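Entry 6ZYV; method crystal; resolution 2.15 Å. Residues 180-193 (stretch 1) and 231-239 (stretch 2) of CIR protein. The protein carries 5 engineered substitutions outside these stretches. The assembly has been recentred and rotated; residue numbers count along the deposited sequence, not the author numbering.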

ATOM      1  N   ASN A 180     -16.450  -9.444  16.033  1.00 65.82           N
ATOM      2  CA  ASN A 180     -15.092  -9.853  16.347  1.00 64.34           C
ATOM      3  C   ASN A 180     -14.091  -8.697  16.320  1.00 61.13           C
ATOM      4  O   ASN A 180     -12.898  -8.980  16.374  1.00 60.56           O
ATOM      5  CB  ASN A 180     -14.617 -10.919  15.354  1.00 66.37           C
ATOM      6  CG  ASN A 180     -15.184 -12.283  15.613  1.00 71.80           C
ATOM      7  OD1 ASN A 180     -15.763 -12.555  16.677  1.00 74.22           O
ATOM      8  ND2 ASN A 180     -15.019 -13.175  14.650  1.00 72.90           N
ATOM      9  N   CYS A 181     -14.535  -7.421  16.192  1.00 58.61           N
ATOM     10  CA  CYS A 181     -13.591  -6.317  16.094  1.00 56.11           C
ATOM     11  C   CYS A 181     -12.668  -6.216  17.283  1.00 55.32           C
ATOM     12  O   CYS A 181     -11.470  -6.048  17.083  1.00 55.05           O
ATOM     13  CB  CYS A 181     -14.267  -4.982  15.805  1.00 55.83           C
ATOM     14  SG  CYS A 181     -13.102  -3.652  15.361  1.00 55.48           S
ATOM     15  N   LEU A 182     -13.192  -6.322  18.502  1.00 55.20           N
ATOM     16  CA  LEU A 182     -12.354  -6.226  19.693  1.00 54.88           C
ATOM     17  C   LEU A 182     -11.335  -7.362  19.769  1.00 55.01           C
ATOM     18  O   LEU A 182     -10.161  -7.104  19.979  1.00 54.03           O
ATOM     19  CB  LEU A 182     -13.197  -6.106  20.971  1.00 55.32           C
ATOM     20  CG  LEU A 182     -12.409  -5.950  22.274  1.00 56.57           C
ATOM     21  CD1 LEU A 182     -11.523  -4.700  22.256  1.00 55.44           C
ATOM     22  CD2 LEU A 182     -13.333  -5.926  23.464  1.00 58.41           C
ATOM     23  N   LYS A 183     -11.768  -8.601  19.542  1.00 55.98           N
ATOM     24  CA  LYS A 183     -10.892  -9.772  19.531  1.00 56.65           C
ATOM     25  C   LYS A 183      -9.795  -9.610  18.469  1.00 54.69           C
ATOM     26  O   LYS A 183      -8.629  -9.836  18.773  1.00 54.49           O
ATOM     27  CB  LYS A 183     -11.719 -11.044  19.243  1.00 60.96           C
ATOM     28  CG  LYS A 183     -10.908 -12.337  19.249  1.00 67.84           C
ATOM     29  CD  LYS A 183     -11.753 -13.580  18.849  1.00 74.60           C
ATOM     30  CE  LYS A 183     -12.339 -14.351  20.021  1.00 79.82           C
ATOM     31  NZ  LYS A 183     -12.163 -15.830  19.881  1.00 82.55           N
ATOM     32  N   ASP A 184     -10.158  -9.158  17.253  1.00 53.13           N
ATOM     33  CA  ASP A 184      -9.193  -8.953  16.175  1.00 52.02           C
ATOM     34  C   ASP A 184      -8.208  -7.822  16.463  1.00 50.68           C
ATOM     35  O   ASP A 184      -7.035  -7.952  16.119  1.00 51.03           O
ATOM     36  CB  ASP A 184      -9.887  -8.748  14.824  1.00 53.72           C
ATOM     37  CG  ASP A 184     -10.609  -9.978  14.298  1.00 61.05           C
ATOM     38  OD1 ASP A 184     -10.446 -11.074  14.899  1.00 63.04           O
ATOM     39  OD2 ASP A 184     -11.349  -9.845  13.289  1.00 62.94           O
ATOM     40  N   ALA A 185      -8.673  -6.728  17.091  1.00 48.82           N
ATOM     41  CA  ALA A 185      -7.831  -5.603  17.451  1.00 48.24           C
ATOM     42  C   ALA A 185      -6.807  -6.026  18.507  1.00 48.37           C
ATOM     43  O   ALA A 185      -5.647  -5.631  18.413  1.00 47.50           O
ATOM     44  CB  ALA A 185      -8.680  -4.449  17.961  1.00 48.67           C
ATOM     45  N   GLN A 186      -7.210  -6.878  19.469  1.00 49.40           N
ATOM     46  CA  GLN A 186      -6.303  -7.397  20.497  1.00 50.88           C
ATOM     47  C   GLN A 186      -5.244  -8.309  19.884  1.00 51.02           C
ATOM     48  O   GLN A 186      -4.078  -8.199  20.247  1.00 50.74           O
ATOM     49  CB  GLN A 186      -7.059  -8.109  21.634  1.00 53.63           C
ATOM     50  CG  GLN A 186      -6.172  -8.365  22.889  1.00 58.85           C
ATOM     51  CD  GLN A 186      -5.794  -7.145  23.737  1.00 64.03           C
ATOM     52  OE1 GLN A 186      -6.648  -6.481  24.352  1.00 66.93           O
ATOM     53  NE2 GLN A 186      -4.500  -6.815  23.790  1.00 63.51           N
ATOM     54  N   ASN A 187      -5.629  -9.163  18.921  1.00 50.99           N
ATOM     55  CA  ASN A 187      -4.660 -10.004  18.217  1.00 51.41           C
ATOM     56  C   ASN A 187      -3.709  -9.129  17.380  1.00 50.99           C
ATOM     57  O   ASN A 187      -2.520  -9.416  17.305  1.00 52.49           O
ATOM     58  CB  ASN A 187      -5.361 -11.012  17.313  1.00 52.81           C
ATOM     59  CG  ASN A 187      -6.033 -12.137  18.068  1.00 56.95           C
ATOM     60  OD1 ASN A 187      -5.710 -12.419  19.215  1.00 59.76           O
ATOM     61  ND2 ASN A 187      -6.973 -12.809  17.445  1.00 57.75           N
ATOM     62  N   PHE A 188      -4.233  -8.073  16.753  1.00 48.93           N
ATOM     63  CA  PHE A 188      -3.452  -7.145  15.951  1.00 47.03           C
ATOM     64  C   PHE A 188      -2.377  -6.418  16.791  1.00 47.16           C
ATOM     65  O   PHE A 188      -1.220  -6.382  16.383  1.00 47.51           O
ATOM     66  CB  PHE A 188      -4.381  -6.146  15.243  1.00 45.52           C
ATOM     67  CG  PHE A 188      -3.624  -5.059  14.506  1.00 44.65           C
ATOM     68  CD1 PHE A 188      -3.016  -5.318  13.279  1.00 45.04           C
ATOM     69  CD2 PHE A 188      -3.462  -3.802  15.069  1.00 44.15           C
ATOM     70  CE1 PHE A 188      -2.272  -4.332  12.634  1.00 44.94           C
ATOM     71  CE2 PHE A 188      -2.709  -2.832  14.435  1.00 44.15           C
ATOM     72  CZ  PHE A 188      -2.143  -3.088  13.208  1.00 43.99           C
ATOM     73  N   VAL A 189      -2.748  -5.847  17.951  1.00 46.93           N
ATOM     74  CA  VAL A 189      -1.795  -5.144  18.796  1.00 47.01           C
ATOM     75  C   VAL A 189      -0.728  -6.114  19.349  1.00 48.11           C
ATOM     76  O   VAL A 189       0.448  -5.738  19.433  1.00 47.97           O
ATOM     77  CB  VAL A 189      -2.442  -4.250  19.893  1.00 47.05           C
ATOM     78  CG1 VAL A 189      -3.394  -3.235  19.289  1.00 46.48           C
ATOM     79  CG2 VAL A 189      -3.079  -5.033  21.018  1.00 48.84           C
ATOM     80  N   ASP A 190      -1.110  -7.370  19.651  1.00 48.58           N
ATOM     81  CA  ASP A 190      -0.143  -8.371  20.119  1.00 50.12           C
ATOM     82  C   ASP A 190       0.820  -8.746  18.979  1.00 49.89           C
ATOM     83  O   ASP A 190       2.008  -8.884  19.206  1.00 50.31           O
ATOM     84  CB  ASP A 190      -0.863  -9.632  20.625  1.00 53.35           C
ATOM     85  CG  ASP A 190      -1.594  -9.462  21.952  1.00 61.62           C
ATOM     86  OD1 ASP A 190      -1.413  -8.412  22.607  1.00 62.46           O
ATOM     87  OD2 ASP A 190      -2.348 -10.380  22.336  1.00 66.64           O
ATOM     88  N   GLU A 191       0.301  -8.891  17.758  1.00 49.22           N
ATOM     89  CA  GLU A 191       1.089  -9.217  16.574  1.00 49.14           C
ATOM     90  C   GLU A 191       2.073  -8.073  16.255  1.00 48.13           C
ATOM     91  O   GLU A 191       3.226  -8.320  15.914  1.00 48.21           O
ATOM     92  CB  GLU A 191       0.155  -9.465  15.381  1.00 50.31           C
ATOM     93  CG  GLU A 191       0.880  -9.952  14.141  1.00 56.73           C
ATOM     94  CD  GLU A 191       0.055  -9.992  12.862  1.00 64.43           C
ATOM     95  OE1 GLU A 191      -1.140  -9.616  12.912  1.00 64.68           O
ATOM     96  OE2 GLU A 191       0.604 -10.392  11.806  1.00 68.76           O
ATOM     97  N   TYR A 192       1.618  -6.832  16.405  1.00 46.74           N
ATOM     98  CA  TYR A 192       2.451  -5.667  16.182  1.00 45.94           C
ATOM     99  C   TYR A 192       3.538  -5.536  17.295  1.00 46.70           C
ATOM    100  O   TYR A 192       4.701  -5.254  16.986  1.00 46.07           O
ATOM    101  CB  TYR A 192       1.578  -4.423  16.100  1.00 44.65           C
ATOM    102  CG  TYR A 192       2.397  -3.168  15.945  1.00 44.28           C
ATOM    103  CD1 TYR A 192       3.195  -2.968  14.825  1.00 44.04           C
ATOM    104  CD2 TYR A 192       2.414  -2.200  16.941  1.00 44.86           C
ATOM    105  CE1 TYR A 192       3.971  -1.829  14.691  1.00 44.13           C
ATOM    106  CE2 TYR A 192       3.165  -1.044  16.805  1.00 45.27           C
ATOM    107  CZ  TYR A 192       3.944  -0.860  15.675  1.00 45.05           C
ATOM    108  OH  TYR A 192       4.751   0.247  15.584  1.00 45.54           O
ATOM    109  N   GLN A 193       3.179  -5.806  18.565  1.00 47.17           N
ATOM    110  CA  GLN A 193       4.137  -5.775  19.672  1.00 48.82           C
ATOM    111  C   GLN A 193       5.237  -6.819  19.433  1.00 50.33           C
ATOM    112  O   GLN A 193       6.406  -6.523  19.630  1.00 51.33           O
ATOM    113  CB  GLN A 193       3.435  -6.055  21.017  1.00 50.53           C
ATOM    114  CG  GLN A 193       4.375  -6.021  22.233  1.00 51.83           C
ATOM    115  CD  GLN A 193       4.937  -4.640  22.469  1.00 53.58           C
ATOM    116  OE1 GLN A 193       4.267  -3.758  23.010  1.00 54.80           O
ATOM    117  NE2 GLN A 193       6.185  -4.411  22.065  1.00 53.33           N
ATOM    118  N   HIS A 231     -19.889  -0.868  21.420  1.00 61.47           N
ATOM    119  CA  HIS A 231     -19.310  -0.072  22.486  1.00 60.48           C
ATOM    120  C   HIS A 231     -18.229  -0.853  23.187  1.00 60.52           C
ATOM    121  O   HIS A 231     -18.520  -1.551  24.139  1.00 62.09           O
ATOM    122  CB  HIS A 231     -20.399   0.375  23.444  1.00 60.55           C
ATOM    123  CG  HIS A 231     -19.984   1.538  24.282  1.00 60.68           C
ATOM    124  ND1 HIS A 231     -19.521   2.703  23.708  1.00 61.01           N
ATOM    125  CD2 HIS A 231     -19.922   1.657  25.625  1.00 61.36           C
ATOM    126  CE1 HIS A 231     -19.193   3.487  24.714  1.00 61.08           C
ATOM    127  NE2 HIS A 231     -19.442   2.910  25.883  1.00 61.83           N
ATOM    128  N   SER A 232     -16.974  -0.741  22.731  1.00 58.87           N
ATOM    129  CA  SER A 232     -15.875  -1.502  23.306  1.00 58.27           C
ATOM    130  C   SER A 232     -14.670  -0.663  23.698  1.00 56.33           C
ATOM    131  O   SER A 232     -14.415   0.390  23.121  1.00 54.66           O
ATOM    132  CB  SER A 232     -15.422  -2.587  22.326  1.00 60.25           C
ATOM    133  OG  SER A 232     -16.508  -3.367  21.851  1.00 64.19           O
ATOM    134  N   ASN A 233     -13.885  -1.177  24.647  1.00 56.60           N
ATOM    135  CA  ASN A 233     -12.654  -0.560  25.105  1.00 56.69           C
ATOM    136  C   ASN A 233     -11.504  -1.222  24.343  1.00 55.68           C
ATOM    137  O   ASN A 233     -11.038  -2.278  24.727  1.00 56.88           O
ATOM    138  CB  ASN A 233     -12.524  -0.789  26.600  1.00 58.88           C
ATOM    139  CG  ASN A 233     -11.281  -0.247  27.251  1.00 62.86           C
ATOM    140  OD1 ASN A 233     -10.908  -0.693  28.343  1.00 64.79           O
ATOM    141  ND2 ASN A 233     -10.617   0.734  26.631  1.00 63.19           N
ATOM    142  N   PHE A 234     -11.073  -0.610  23.258  1.00 53.97           N
ATOM    143  CA  PHE A 234     -10.024  -1.147  22.406  1.00 52.83           C
ATOM    144  C   PHE A 234      -8.655  -0.876  22.994  1.00 51.95           C
ATOM    145  O   PHE A 234      -8.438   0.176  23.591  1.00 52.13           O
ATOM    146  CB  PHE A 234     -10.146  -0.574  20.984  1.00 51.60           C
ATOM    147  CG  PHE A 234     -11.322  -1.128  20.216  1.00 52.00           C
ATOM    148  CD1 PHE A 234     -11.189  -2.266  19.446  1.00 52.51           C
ATOM    149  CD2 PHE A 234     -12.557  -0.501  20.251  1.00 52.93           C
ATOM    150  CE1 PHE A 234     -12.268  -2.769  18.728  1.00 53.49           C
ATOM    151  CE2 PHE A 234     -13.641  -1.009  19.525  1.00 53.96           C
ATOM    152  CZ  PHE A 234     -13.490  -2.150  18.788  1.00 53.74           C
ATOM    153  N   PRO A 235      -7.719  -1.833  22.866  1.00 51.03           N
ATOM    154  CA  PRO A 235      -6.373  -1.593  23.386  1.00 51.10           C
ATOM    155  C   PRO A 235      -5.650  -0.529  22.546  1.00 51.08           C
ATOM    156  O   PRO A 235      -5.906  -0.383  21.347  1.00 51.56           O
ATOM    157  CB  PRO A 235      -5.697  -2.977  23.254  1.00 51.45           C
ATOM    158  CG  PRO A 235      -6.377  -3.602  22.104  1.00 51.66           C
ATOM    159  CD  PRO A 235      -7.803  -3.126  22.153  1.00 50.20           C
ATOM    160  N   PRO A 236      -4.742   0.230  23.170  1.00 50.31           N
ATOM    161  CA  PRO A 236      -3.968   1.210  22.398  1.00 49.46           C
ATOM    162  C   PRO A 236      -2.865   0.526  21.581  1.00 48.90           C
ATOM    163  O   PRO A 236      -2.403  -0.561  21.928  1.00 49.34           O
ATOM    164  CB  PRO A 236      -3.363   2.105  23.478  1.00 50.60           C
ATOM    165  CG  PRO A 236      -3.182   1.176  24.666  1.00 51.78           C
ATOM    166  CD  PRO A 236      -4.303   0.161  24.583  1.00 50.40           C
ATOM    167  N   LEU A 237      -2.440   1.163  20.497  1.00 48.18           N
ATOM    168  CA  LEU A 237      -1.376   0.630  19.667  1.00 48.61           C
ATOM    169  C   LEU A 237      -0.054   0.716  20.438  1.00 49.55           C
ATOM    170  O   LEU A 237       0.252   1.770  20.990  1.00 49.46           O
ATOM    171  CB  LEU A 237      -1.264   1.437  18.373  1.00 48.79           C
ATOM    172  CG  LEU A 237      -0.319   0.835  17.344  1.00 50.54           C
ATOM    173  CD1 LEU A 237      -0.943  -0.361  16.679  1.00 50.60           C
ATOM    174  CD2 LEU A 237       0.093   1.857  16.325  1.00 51.08           C
ATOM    175  N   PRO A 238       0.711  -0.397  20.510  1.00 49.54           N
ATOM    176  CA  PRO A 238       2.015  -0.378  21.199  1.00 49.92           C
ATOM    177  C   PRO A 238       2.944   0.770  20.766  1.00 50.44           C
ATOM    178  O   PRO A 238       2.949   1.144  19.595  1.00 50.39           O
ATOM    179  CB  PRO A 238       2.618  -1.729  20.830  1.00 50.47           C
ATOM    180  CG  PRO A 238       1.443  -2.593  20.534  1.00 50.87           C
ATOM    181  CD  PRO A 238       0.425  -1.716  19.921  1.00 48.87           C
ATOM    182  N   THR A 239       3.671   1.382  21.719  1.00 50.75           N
ATOM    183  CA  THR A 239       4.527   2.531  21.396  1.00 51.82           C
ATOM    184  C   THR A 239       6.008   2.211  21.281  1.00 52.71           C
ATOM    185  O   THR A 239       6.762   3.016  20.730  1.00 52.55           O
ATOM    186  CB  THR A 239       4.325   3.677  22.406  1.00 54.23           C
ATOM    187  OG1 THR A 239       4.833   3.284  23.674  1.00 56.80           O
ATOM    188  CG2 THR A 239       2.886   4.093  22.549  1.00 55.04           C
TER
HETATM  189  O   HOH W   1       4.717   1.999  17.556  1.00 53.69           O

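An extended, proline-rich segment packs along one side of a helix almost entirely through apolar side chains, with no direct hydrogen bond between the two stretches and a single bridging water at one end. The helix begins at Cys181 and continues beyond Gln193, and its NH groups from Asp184 onward are satisfied by carbonyls four residues earlier, as in Val189 N to Ala185 O at 2.9 Å. Residues 231-239 form no regular helix or strand, yet they keep pace with the helix: Phe234 lies beside Leu182, Pro235 beside Gln186, Leu237 beside Val189 and Pro238 beside Gln193. Together the two surfaces bury 635 Å².

At the start of the helix the Phe234 ring is the centre of packing. The CD1 methyl of Leu182 sits over it, off-centre, 4.2 Å from the ring centroid in a CH-pi contact, while Cys181 SG approaches obliquely to 3.6 Å from Phe234 CE1. Ala185 CB meets the ring edge, 3.6 Å from Phe234 CD1; a side chain of one methyl lets the ring come this close to the helix. With Leu182 at chi1 t and chi2 p, the same CD1 also lies 4.0 Å from Pro235 CD.

In the middle, Pro235 points toward the helix, and its CG packs 3.8 Å from Val189 CG2. Val189 is compact and beta-branched, and it points toward the segment with both methyls against Pro235; CG1 also lies 3.9 Å from Pro236 O. Pro236 itself points away and contributes little. Proline suits such a segment because its ring offers a rigid apolar surface and its nitrogen has no hydrogen to leave unpaired.

Leu237 starts sideways, but its t, p conformation brings CD1 to the aromatic residues, 3.8 Å from both Phe188 CE2 and Tyr192 CD2. Pro238, which points toward the helix, fits between Val189 and Tyr192, with its CD 3.8 Å from Val189 CB and 3.6 Å from Tyr192 CD2. Gln193 folds its end back so that OE1 lies 3.4 Å from Pro238 CB, its aliphatic portion extending the packing while its amide stays able to meet polar partners.

Tyr192 combines both kinds of chemistry. Its ring is buried against Leu237 and Pro238, with Pro238 O at the ring edge, 3.6 Å from Tyr192 CE2. The hydroxyl beyond serves the polar link: one water lies 2.6 Å from Tyr192 OH and donates to Pro238 O at 2.8 Å, satisfying a carbonyl that has no direct hydrogen-bond partner in stretch 1.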